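Local coordinates for acyl-CoA dehydrogenase (Mycobacterium thermoresistibile, PDB 3PFD), which probably catalyses the FAD-dependent oxidation of saturated acyl-CoA thioesters to their 2,3-dehydroacyl-CoA products, at residues Ser65-Pro70 against Gly74-Asp79; Gly265-Ala270 against Met303-Ala308; Tyr313-Arg318 against Gly327-Ala332; Ala337-Met342 against Ile382-Met387. All coordinates share one frame; numbering follows the deposited sequence.

Contact 1 (Ser65-Pro70 against Gly74-Asp79); sequences SAIHVP and GGQGAD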
loop_
_atom_site.group_PDB
_atom_site.type_symbol
_atom_site.label_atom_id
_atom_site.label_comp_id
_atom_site.label_asym_id
_atom_site.label_seq_id
_atom_site.Cartn_x
_atom_site.Cartn_y
_atom_site.Cartn_z
ATOM N N SER C 65 15.478 -1.073 -34.294
ATOM C CA SER C 65 14.210 -0.348 -34.269
ATOM C C SER C 65 12.958 -1.211 -34.384
ATOM O O SER C 65 11.864 -0.763 -34.017
ATOM C CB SER C 65 14.198 0.740 -35.334
ATOM O OG SER C 65 14.031 0.155 -36.604
ATOM N N ALA C 66 13.094 -2.424 -34.917
ATOM C CA ALA C 66 11.932 -3.305 -35.076
ATOM C C ALA C 66 12.367 -4.767 -35.189
ATOM O O ALA C 66 12.072 -5.439 -36.202
ATOM C CB ALA C 66 11.094 -2.870 -36.315
ATOM N N ILE C 67 13.070 -5.253 -34.161
ATOM C CA ILE C 67 13.738 -6.562 -34.250
ATOM C C ILE C 67 12.789 -7.760 -34.304
ATOM O O ILE C 67 13.218 -8.863 -34.614
ATOM C CB ILE C 67 14.805 -6.774 -33.153
ATOM C CG1 ILE C 67 14.152 -6.964 -31.779
ATOM C CG2 ILE C 67 15.826 -5.623 -33.171
ATOM C CD1 ILE C 67 15.144 -7.088 -30.647
ATOM N N HIS C 68 11.513 -7.524 -34.022
ATOM C CA HIS C 68 10.492 -8.580 -33.988
ATOM C C HIS C 68 10.049 -9.033 -35.392
ATOM O O HIS C 68 9.510 -10.136 -35.546
ATOM C CB HIS C 68 9.261 -8.081 -33.225
ATOM C CG HIS C 68 8.588 -6.931 -33.908
ATOM N ND1 HIS C 68 9.088 -5.649 -33.856
ATOM C CD2 HIS C 68 7.507 -6.886 -34.730
ATOM C CE1 HIS C 68 8.325 -4.854 -34.590
ATOM N NE2 HIS C 68 7.358 -5.581 -35.130
ATOM N N VAL C 69 10.234 -8.177 -36.402
ATOM C CA VAL C 69 9.781 -8.501 -37.763
ATOM C C VAL C 69 10.430 -9.823 -38.203
ATOM O O VAL C 69 11.652 -9.963 -38.126
ATOM C CB VAL C 69 10.110 -7.372 -38.792
ATOM C CG1 VAL C 69 9.538 -7.731 -40.160
ATOM C CG2 VAL C 69 9.548 -6.015 -38.330
ATOM N N PRO C 70 9.612 -10.801 -38.635
ATOM C CA PRO C 70 10.139 -12.103 -39.044
ATOM C C PRO C 70 11.221 -12.002 -40.123
ATOM O O PRO C 70 11.219 -11.057 -40.924
ATOM C CB PRO C 70 8.903 -12.829 -39.581
ATOM C CG PRO C 70 7.773 -12.231 -38.810
ATOM C CD PRO C 70 8.144 -10.759 -38.747
ATOM N N GLY C 74 12.953 -9.621 -44.213
ATOM C CA GLY C 74 14.156 -8.835 -43.992
ATOM C C GLY C 74 14.456 -8.522 -42.531
ATOM O O GLY C 74 15.424 -7.833 -42.232
ATOM N N GLY C 75 13.654 -9.045 -41.614
ATOM C CA GLY C 75 13.809 -8.679 -40.205
ATOM C C GLY C 75 14.796 -9.536 -39.448
ATOM O O GLY C 75 15.220 -10.579 -39.947
ATOM N N GLN C 76 15.169 -9.097 -38.250
ATOM C CA GLN C 76 16.052 -9.876 -37.381
ATOM C C GLN C 76 15.377 -11.145 -36.856
ATOM O O GLN C 76 16.052 -12.044 -36.368
ATOM C CB GLN C 76 16.536 -9.048 -36.179
ATOM C CG GLN C 76 17.216 -7.753 -36.528
ATOM C CD GLN C 76 18.708 -7.877 -36.793
ATOM O OE1 GLN C 76 19.407 -8.750 -36.262
ATOM N NE2 GLN C 76 19.206 -6.965 -37.592
ATOM N N GLY C 77 14.054 -11.208 -36.937
ATOM C CA GLY C 77 13.318 -12.341 -36.390
ATOM C C GLY C 77 13.665 -12.676 -34.940
ATOM O O GLY C 77 13.690 -13.837 -34.563
ATOM N N ALA C 78 13.912 -11.654 -34.123
ATOM C CA ALA C 78 14.248 -11.856 -32.718
ATOM C C ALA C 78 13.052 -12.392 -31.923
ATOM O O ALA C 78 11.894 -12.120 -32.244
ATOM C CB ALA C 78 14.786 -10.567 -32.099
ATOM N N ASP C 79 13.342 -13.172 -30.899
ATOM C CA ASP C 79 12.303 -13.713 -30.037
ATOM C C ASP C 79 11.726 -12.565 -29.174
ATOM O O ASP C 79 12.337 -11.494 -29.054
ATOM C CB ASP C 79 12.881 -14.834 -29.165
ATOM C CG ASP C 79 13.866 -14.305 -28.129
ATOM O OD1 ASP C 79 13.430 -13.613 -27.191
ATOM O OD2 ASP C 79 15.082 -14.550 -28.258
HETATM O O HOH W 1 14.003 -6.556 -37.903
HETATM O O HOH W 2 10.578 -12.396 -34.473
#
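H68 CA comes nearest to A78 O, and the H68 side chain leaves the backbone away from 74-79. V69 CG2 lies over one face of the imidazole ring, 3.9 Å above its plane and offset toward the rim, while NE2 is hydrogen-bonded to T108 of helix 95-114. The flat groups that carry the contact are the backbone carbonyls of I67, V69 and P70, met in turn by the amides of A78, G77 and G75. A78 N reaches I67 O at 2.9 Å, and G77 N reaches V69 O at 3.0 Å; both donors are moderately tilted from the carbonyl plane. G75 N approaches P70 O from above, 39° out of the plane, a less favourable direction. G75 has no side chain, and its CA comes within 3.3 Å of V69 O in a CA-H...O contact, giving V69 O a second neighbour. These bonds fold the irregular connection between helices 53-61 and 80-91 of the N-terminal helical domain back on itself: a type I turn from A66 to V69 shapes 65-70, and D79 is the N-cap of helix 80-91. Two waters add bridges between the segments. One donates to A66 O and accepts from Q76 N, while the other donates to both H68 O and A78 O. The apolar part is small. I67 holds CG1 between its backbone N and carbonyl carbon (chi1 71°), which lays CG1 3.7 Å from A78 CB. V86 and T83 of helix 80-91 also pack against I67, and V69 rests on L124 and A128 of helix 117-129.

Contact 2 (Gly265-Ala270 against Met303-Ala308); sequences GIAQGA and MKIEAA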
loop_
_atom_site.group_PDB
_atom_site.type_symbol
_atom_site.label_atom_id
_atom_site.label_comp_id
_atom_site.label_asym_id
_atom_site.label_seq_id
_atom_site.Cartn_x
_atom_site.Cartn_y
_atom_site.Cartn_z
ATOM N N GLY C 265 11.961 -0.808 -17.500
ATOM C CA GLY C 265 13.113 0.030 -17.890
ATOM C C GLY C 265 13.118 1.392 -17.209
ATOM O O GLY C 265 14.127 1.788 -16.590
ATOM N N ILE C 266 11.996 2.098 -17.271
ATOM C CA ILE C 266 11.901 3.403 -16.598
ATOM C C ILE C 266 12.266 3.254 -15.128
ATOM O O ILE C 266 13.101 4.003 -14.609
ATOM C CB ILE C 266 10.485 4.020 -16.676
ATOM C CG1 ILE C 266 10.038 4.207 -18.133
ATOM C CG2 ILE C 266 10.450 5.369 -15.932
ATOM C CD1 ILE C 266 8.522 4.412 -18.257
ATOM N N ALA C 267 11.627 2.291 -14.454
ATOM C CA ALA C 267 11.845 2.082 -13.033
ATOM C C ALA C 267 13.332 1.793 -12.722
ATOM O O ALA C 267 13.885 2.302 -11.737
ATOM C CB ALA C 267 10.967 0.927 -12.558
ATOM N N GLN C 268 13.951 0.967 -13.562
ATOM C CA GLN C 268 15.357 0.575 -13.430
ATOM C C GLN C 268 16.267 1.804 -13.492
ATOM O O GLN C 268 17.184 1.954 -12.663
ATOM C CB GLN C 268 15.768 -0.423 -14.531
ATOM C CG GLN C 268 17.237 -0.891 -14.382
ATOM C CD GLN C 268 17.434 -1.749 -13.115
ATOM O OE1 GLN C 268 16.724 -2.716 -12.920
ATOM N NE2 GLN C 268 18.413 -1.401 -12.283
ATOM N N GLY C 269 15.982 2.691 -14.449
ATOM C CA GLY C 269 16.754 3.900 -14.644
ATOM C C GLY C 269 16.586 4.840 -13.464
ATOM O O GLY C 269 17.568 5.469 -13.029
ATOM N N ALA C 270 15.363 4.937 -12.935
ATOM C CA ALA C 270 15.103 5.766 -11.743
ATOM C C ALA C 270 15.860 5.203 -10.537
ATOM O O ALA C 270 16.554 5.938 -9.827
ATOM C CB ALA C 270 13.594 5.860 -11.435
ATOM N N MET C 303 13.492 -4.919 -5.413
ATOM C CA MET C 303 12.768 -6.171 -5.273
ATOM C C MET C 303 11.573 -6.233 -6.225
ATOM O O MET C 303 11.384 -7.233 -6.933
ATOM C CB MET C 303 12.281 -6.315 -3.819
ATOM C CG MET C 303 11.335 -7.463 -3.535
ATOM S SD MET C 303 10.973 -7.589 -1.744
ATOM C CE MET C 303 10.007 -6.114 -1.440
ATOM N N LYS C 304 10.746 -5.187 -6.170
ATOM C CA LYS C 304 9.572 -5.042 -7.016
ATOM C C LYS C 304 9.924 -4.934 -8.486
ATOM O O LYS C 304 9.253 -5.563 -9.312
ATOM C CB LYS C 304 8.717 -3.841 -6.572
ATOM C CG LYS C 304 8.019 -4.092 -5.197
ATOM C CD LYS C 304 7.144 -2.878 -4.803
ATOM C CE LYS C 304 6.572 -3.036 -3.400
ATOM N NZ LYS C 304 5.417 -2.074 -3.222
ATOM N N ILE C 305 10.970 -4.163 -8.819
ATOM C CA ILE C 305 11.428 -4.121 -10.223
ATOM C C ILE C 305 11.805 -5.516 -10.774
ATOM O O ILE C 305 11.489 -5.851 -11.934
ATOM C CB ILE C 305 12.626 -3.198 -10.429
ATOM C CG1 ILE C 305 12.224 -1.729 -10.220
ATOM C CG2 ILE C 305 13.212 -3.387 -11.828
ATOM C CD1 ILE C 305 13.429 -0.777 -10.159
ATOM N N GLU C 306 12.467 -6.325 -9.948
ATOM C CA GLU C 306 12.906 -7.645 -10.422
ATOM C C GLU C 306 11.699 -8.572 -10.602
ATOM O O GLU C 306 11.650 -9.311 -11.571
ATOM C CB GLU C 306 13.957 -8.271 -9.488
ATOM C CG GLU C 306 14.443 -9.675 -9.892
ATOM C CD GLU C 306 15.129 -9.730 -11.302
ATOM O OE1 GLU C 306 15.475 -8.680 -11.882
ATOM O OE2 GLU C 306 15.329 -10.837 -11.819
ATOM N N ALA C 307 10.731 -8.523 -9.686
ATOM C CA ALA C 307 9.491 -9.292 -9.858
ATOM C C ALA C 307 8.755 -8.892 -11.141
ATOM O O ALA C 307 8.361 -9.747 -11.941
ATOM C CB ALA C 307 8.570 -9.144 -8.651
ATOM N N ALA C 308 8.608 -7.589 -11.348
ATOM C CA ALA C 308 7.964 -7.089 -12.566
ATOM C C ALA C 308 8.713 -7.575 -13.824
ATOM O O ALA C 308 8.083 -8.020 -14.789
ATOM C CB ALA C 308 7.903 -5.601 -12.534
#
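I305 reaches across from helix 292-321 to A267 and Q268 on helix 256-280, and its two branches do separate work. With chi1 at -68°, CG1 stands beside the backbone N and CG2 points anti to it. The CG1 branch goes to A267: CG1 lies 3.8 Å from A267 CB, and the chain runs on so that CD1 ends 3.5 Å from A267 O, against the helix backbone itself. The alanine methyl points toward the isoleucine, and the two helices come close enough for A267 CA and I305 CA to be 6.8 Å apart. Both helices belong to the C-terminal helical bundle of the acyl-CoA dehydrogenase fold, and this pairing is buried within it. The other branch meets Q268. That glutamine leaves its helix with CG anti to the backbone N, then bends at chi2 (67°), which carries its amide back toward the neighbouring helix. Q268 and I305 cross at about a right angle, with Q268 OE1 3.7 Å from I305 CG2. CG2 is a methyl, so this is van der Waals contact; the polar partner of OE1 is R309 NH2, and NE2 is hydrogen-bonded to D272 OD1. L271 also packs on I305.

Contact 3 (Tyr313-Arg318 against Gly327-Ala332); sequences YSAAAR and GFISAA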
loop_
_atom_site.group_PDB
_atom_site.type_symbol
_atom_site.label_atom_id
_atom_site.label_comp_id
_atom_site.label_asym_id
_atom_site.label_seq_id
_atom_site.Cartn_x
_atom_site.Cartn_y
_atom_site.Cartn_z
ATOM N N TYR C 313 9.069 -10.995 -18.809
ATOM C CA TYR C 313 9.738 -11.948 -19.700
ATOM C C TYR C 313 8.928 -13.255 -19.862
ATOM O O TYR C 313 8.858 -13.824 -20.938
ATOM C CB TYR C 313 11.190 -12.244 -19.293
ATOM C CG TYR C 313 12.110 -11.043 -19.242
ATOM C CD1 TYR C 313 11.778 -9.839 -19.893
ATOM C CD2 TYR C 313 13.342 -11.121 -18.580
ATOM C CE1 TYR C 313 12.625 -8.727 -19.826
ATOM C CE2 TYR C 313 14.192 -10.025 -18.524
ATOM C CZ TYR C 313 13.832 -8.834 -19.149
ATOM O OH TYR C 313 14.684 -7.740 -19.084
ATOM N N SER C 314 8.323 -13.702 -18.763
ATOM C CA SER C 314 7.478 -14.869 -18.756
ATOM C C SER C 314 6.248 -14.713 -19.682
ATOM O O SER C 314 5.956 -15.578 -20.518
ATOM C CB SER C 314 7.046 -15.144 -17.318
ATOM O OG SER C 314 6.509 -16.436 -17.239
ATOM N N ALA C 315 5.550 -13.606 -19.533
ATOM C CA ALA C 315 4.421 -13.299 -20.377
ATOM C C ALA C 315 4.823 -13.249 -21.862
ATOM O O ALA C 315 4.100 -13.765 -22.720
ATOM C CB ALA C 315 3.805 -11.970 -19.950
ATOM N N ALA C 316 5.971 -12.633 -22.145
ATOM C CA ALA C 316 6.514 -12.571 -23.513
ATOM C C ALA C 316 6.845 -13.963 -24.060
ATOM O O ALA C 316 6.428 -14.292 -25.169
ATOM C CB ALA C 316 7.741 -11.666 -23.583
ATOM N N ALA C 317 7.559 -14.778 -23.276
ATOM C CA ALA C 317 7.869 -16.162 -23.670
ATOM C C ALA C 317 6.596 -16.943 -24.010
ATOM O O ALA C 317 6.519 -17.575 -25.071
ATOM C CB ALA C 317 8.673 -16.884 -22.595
ATOM N N ARG C 318 5.597 -16.858 -23.130
ATOM C CA ARG C 318 4.315 -17.536 -23.330
ATOM C C ARG C 318 3.528 -17.012 -24.561
ATOM O O ARG C 318 2.920 -17.804 -25.299
ATOM C CB ARG C 318 3.478 -17.525 -22.038
ATOM C CG ARG C 318 4.128 -18.349 -20.881
ATOM C CD ARG C 318 3.433 -18.187 -19.533
ATOM N NE ARG C 318 2.030 -18.584 -19.632
ATOM C CZ ARG C 318 1.112 -18.383 -18.691
ATOM N NH1 ARG C 318 1.438 -17.796 -17.543
ATOM N NH2 ARG C 318 -0.134 -18.791 -18.900
ATOM N N GLY C 327 -4.003 -14.184 -22.025
ATOM C CA GLY C 327 -4.821 -13.067 -21.548
ATOM C C GLY C 327 -4.431 -12.654 -20.130
ATOM O O GLY C 327 -3.996 -11.510 -19.903
ATOM N N PHE C 328 -4.562 -13.585 -19.184
ATOM C CA PHE C 328 -4.256 -13.283 -17.784
ATOM C C PHE C 328 -2.834 -12.773 -17.601
ATOM O O PHE C 328 -2.625 -11.713 -17.025
ATOM C CB PHE C 328 -4.474 -14.468 -16.832
ATOM C CG PHE C 328 -3.994 -14.169 -15.448
ATOM C CD1 PHE C 328 -2.675 -14.478 -15.073
ATOM C CD2 PHE C 328 -4.820 -13.487 -14.545
ATOM C CE1 PHE C 328 -2.207 -14.149 -13.793
ATOM C CE2 PHE C 328 -4.380 -13.140 -13.282
ATOM C CZ PHE C 328 -3.053 -13.450 -12.897
ATOM N N ILE C 329 -1.852 -13.539 -18.081
ATOM C CA ILE C 329 -0.459 -13.200 -17.814
ATOM C C ILE C 329 -0.008 -11.915 -18.519
ATOM O O ILE C 329 0.774 -11.140 -17.967
ATOM C CB ILE C 329 0.508 -14.388 -18.109
ATOM C CG1 ILE C 329 1.938 -14.060 -17.649
ATOM C CG2 ILE C 329 0.517 -14.748 -19.599
ATOM C CD1 ILE C 329 2.208 -14.334 -16.173
ATOM N N SER C 330 -0.481 -11.673 -19.734
ATOM C CA SER C 330 -0.055 -10.451 -20.427
ATOM C C SER C 330 -0.620 -9.175 -19.745
ATOM O O SER C 330 0.123 -8.210 -19.554
ATOM C CB SER C 330 -0.308 -10.507 -21.936
ATOM O OG SER C 330 -1.653 -10.260 -22.240
ATOM N N ALA C 331 -1.896 -9.228 -19.328
ATOM C CA ALA C 331 -2.551 -8.154 -18.545
ATOM C C ALA C 331 -1.850 -7.969 -17.197
ATOM O O ALA C 331 -1.580 -6.842 -16.790
ATOM C CB ALA C 331 -4.030 -8.457 -18.325
ATOM N N ALA C 332 -1.578 -9.082 -16.510
ATOM C CA ALA C 332 -0.845 -9.066 -15.233
ATOM C C ALA C 332 0.503 -8.371 -15.351
ATOM O O ALA C 332 0.822 -7.503 -14.546
ATOM C CB ALA C 332 -0.645 -10.520 -14.664
#
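The R318 and I329 side chains cross at about a right angle, and the guanidinium lays one face over I329. I329 CG2 sits under the centre of the planar group, 3.7 Å from its plane, and R318 NH1 is 3.6 Å from I329 CB, so the arginine offers a face and not its N-H bonds to the hydrocarbon. A bend at chi3 (58°) of an otherwise extended R318 chain turns the guanidinium across the isoleucine. I329 fits this arrangement by directing its branches differently. CG2, in the crowded position between backbone N and carbonyl carbon, goes to the guanidinium, whereas CG1, anti to the backbone N, passes on to helix 292-321 and meets A315 CB at 3.6 Å. The A315 methyl points toward the other helix, where it also lies 3.7 Å from I329 O and 4.2 Å from S330 CA. Helices 292-321 and 326-352 form an alpha-alpha hairpin in the C-terminal helical bundle. The two segments lie close to its turn, their axes 8.8 Å apart and their directions 144° from each other, roughly antiparallel but clearly splayed. The small residues A315 and S330 stand at the nearest point, with CA atoms 5.3 Å apart, and P257 of helix 256-280 packs against both. The S330 side chain takes little part; its OG is hydrogen-bonded to L326 O one turn back. M311, on the same helix as A315, touches I329 from within the chain. E306 of the second subunit packs on I329 as well, which places the hairpin at the subunit interface; R318 is the exposed member of the contact.

Contact 4 (Ala337-Met342 against Ile382-Met387); sequences ASDVAM and IQRVVM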
loop_
_atom_site.group_PDB
_atom_site.type_symbol
_atom_site.label_atom_id
_atom_site.label_comp_id
_atom_site.label_asym_id
_atom_site.label_seq_id
_atom_site.Cartn_x
_atom_site.Cartn_y
_atom_site.Cartn_z
ATOM N N ALA C 337 3.961 -4.265 -13.706
ATOM C CA ALA C 337 5.141 -3.442 -14.014
ATOM C C ALA C 337 4.850 -1.950 -13.981
ATOM O O ALA C 337 5.665 -1.175 -13.496
ATOM C CB ALA C 337 5.794 -3.824 -15.341
ATOM N N SER C 338 3.701 -1.548 -14.502
ATOM C CA SER C 338 3.384 -0.110 -14.557
ATOM C C SER C 338 3.062 0.419 -13.174
ATOM O O SER C 338 3.456 1.535 -12.837
ATOM C CB SER C 338 2.244 0.192 -15.553
ATOM O OG SER C 338 1.085 -0.569 -15.255
ATOM N N ASP C 339 2.354 -0.372 -12.368
ATOM C CA ASP C 339 2.155 -0.010 -10.961
ATOM C C ASP C 339 3.503 0.120 -10.253
ATOM O O ASP C 339 3.726 1.068 -9.491
ATOM C CB ASP C 339 1.246 -1.007 -10.215
ATOM C CG ASP C 339 -0.208 -0.897 -10.631
ATOM O OD1 ASP C 339 -0.560 0.045 -11.342
ATOM O OD2 ASP C 339 -1.004 -1.760 -10.260
ATOM N N VAL C 340 4.411 -0.822 -10.518
ATOM C CA VAL C 340 5.740 -0.786 -9.887
ATOM C C VAL C 340 6.508 0.522 -10.280
ATOM O O VAL C 340 7.052 1.238 -9.416
ATOM C CB VAL C 340 6.522 -2.072 -10.191
ATOM C CG1 VAL C 340 8.005 -1.918 -9.869
ATOM C CG2 VAL C 340 5.964 -3.278 -9.348
ATOM N N ALA C 341 6.491 0.838 -11.580
ATOM C CA ALA C 341 7.172 2.024 -12.107
ATOM C C ALA C 341 6.661 3.301 -11.467
ATOM O O ALA C 341 7.436 4.178 -11.190
ATOM C CB ALA C 341 7.017 2.099 -13.616
ATOM N N MET C 342 5.344 3.417 -11.309
ATOM C CA MET C 342 4.767 4.610 -10.681
ATOM C C MET C 342 5.285 4.810 -9.264
ATOM O O MET C 342 5.654 5.930 -8.866
ATOM C CB MET C 342 3.217 4.556 -10.692
ATOM C CG MET C 342 2.550 5.917 -10.553
ATOM S SD MET C 342 2.985 7.098 -11.861
ATOM C CE MET C 342 4.176 8.198 -11.004
ATOM N N ILE C 382 -8.926 -1.791 -16.835
ATOM C CA ILE C 382 -9.232 -2.748 -17.907
ATOM C C ILE C 382 -8.333 -4.005 -17.766
ATOM O O ILE C 382 -8.803 -5.109 -17.975
ATOM C CB ILE C 382 -9.075 -2.069 -19.287
ATOM C CG1 ILE C 382 -10.219 -1.050 -19.529
ATOM C CG2 ILE C 382 -9.024 -3.107 -20.468
ATOM C CD1 ILE C 382 -11.682 -1.597 -19.295
ATOM N N GLN C 383 -7.058 -3.829 -17.389
ATOM C CA GLN C 383 -6.183 -4.998 -17.166
ATOM C C GLN C 383 -6.775 -5.933 -16.100
ATOM O O GLN C 383 -6.766 -7.180 -16.259
ATOM C CB GLN C 383 -4.745 -4.586 -16.813
ATOM C CG GLN C 383 -4.028 -3.670 -17.855
ATOM C CD GLN C 383 -3.978 -4.265 -19.277
ATOM O OE1 GLN C 383 -4.108 -5.464 -19.457
ATOM N NE2 GLN C 383 -3.759 -3.415 -20.282
ATOM N N ARG C 384 -7.306 -5.318 -15.032
ATOM C CA ARG C 384 -7.968 -6.039 -13.930
ATOM C C ARG C 384 -9.284 -6.701 -14.336
ATOM O O ARG C 384 -9.665 -7.762 -13.784
ATOM C CB ARG C 384 -8.167 -5.125 -12.703
ATOM C CG ARG C 384 -6.839 -4.806 -11.959
ATOM C CD ARG C 384 -7.004 -3.844 -10.760
ATOM N NE ARG C 384 -5.710 -3.656 -10.087
ATOM C CZ ARG C 384 -4.833 -2.687 -10.348
ATOM N NH1 ARG C 384 -5.088 -1.770 -11.283
ATOM N NH2 ARG C 384 -3.701 -2.627 -9.657
ATOM N N VAL C 385 -9.991 -6.073 -15.273
ATOM C CA VAL C 385 -11.173 -6.706 -15.869
ATOM C C VAL C 385 -10.753 -7.983 -16.613
ATOM O O VAL C 385 -11.322 -9.048 -16.373
ATOM C CB VAL C 385 -11.952 -5.757 -16.829
ATOM C CG1 VAL C 385 -13.042 -6.525 -17.552
ATOM C CG2 VAL C 385 -12.565 -4.576 -16.065
ATOM N N VAL C 386 -9.735 -7.882 -17.458
ATOM C CA VAL C 386 -9.222 -9.046 -18.242
ATOM C C VAL C 386 -8.725 -10.172 -17.316
ATOM O O VAL C 386 -9.066 -11.362 -17.492
ATOM C CB VAL C 386 -8.079 -8.632 -19.229
ATOM C CG1 VAL C 386 -7.362 -9.883 -19.838
ATOM C CG2 VAL C 386 -8.580 -7.669 -20.360
ATOM N N MET C 387 -7.921 -9.803 -16.329
ATOM C CA MET C 387 -7.406 -10.780 -15.340
ATOM C C MET C 387 -8.538 -11.445 -14.552
ATOM O O MET C 387 -8.500 -12.654 -14.313
ATOM C CB MET C 387 -6.429 -10.121 -14.340
ATOM C CG MET C 387 -5.064 -9.743 -14.902
ATOM S SD MET C 387 -3.998 -9.088 -13.586
ATOM C CE MET C 387 -4.107 -7.313 -13.816
#
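The backbones of helices 326-352 and 380-391 stay well apart where D339 faces R384, with 12.1 Å between D339 CA and R384 CA, so side chains alone span the gap. R384 covers most of it: its chain is extended from CG to NE (chi3 177°), bringing the guanidinium to the carboxylate from the opposite direction. A single pair of atoms closes the salt bridge, with R384 NH2 2.9 Å from D339 OD2. The bond is bent, its N-H...O angle being 137°. NH2 meets OD2 nearly along the C-O axis, and the two flat groups are 16° from coplanar, with OD2 near the edge of the guanidinium and tilted somewhat from its plane. The second carboxylate oxygen, D339 OD1, is held by N380 ND2 and Q374 NE2, which fixes the rotation of the group. R384 in turn uses NE in a salt bridge to D300 of the second subunit, and F296 of that subunit packs against it. A bound reduced FAD, about 8 Å from the side chain of R384, is touched by I382. The guanidinium charge is balanced by two carboxylates, D339 of its own chain and D300 of the second subunit, which probably helps to fix its position and ties the C-terminal helix both to its own bundle and to the neighbouring subunit.

Overall arrangement
Contacts 2, 3 and 4 all lie in the C-terminal helical bundle, whereas contact 1 sits apart in the N-terminal domain, its nearest atoms about 7 Å from those of contact 3. Contacts 2 and 3 are buried and share helix 292-321; contacts 3 and 4 share helix 326-352, and contact 4 lies at the surface. Contact 4 touches both neighbours: A308 CB is 3.8 Å from A337 CA, and A332 CA is 3.6 Å from M387 SD. Chemistry follows place. The buried pairs rely on alanine and isoleucine packing, to which contact 3 adds an arginine face, the surface pair on charge, and the partly buried loop on backbone hydrogen bonds and water. All but contact 1 also touch the second subunit.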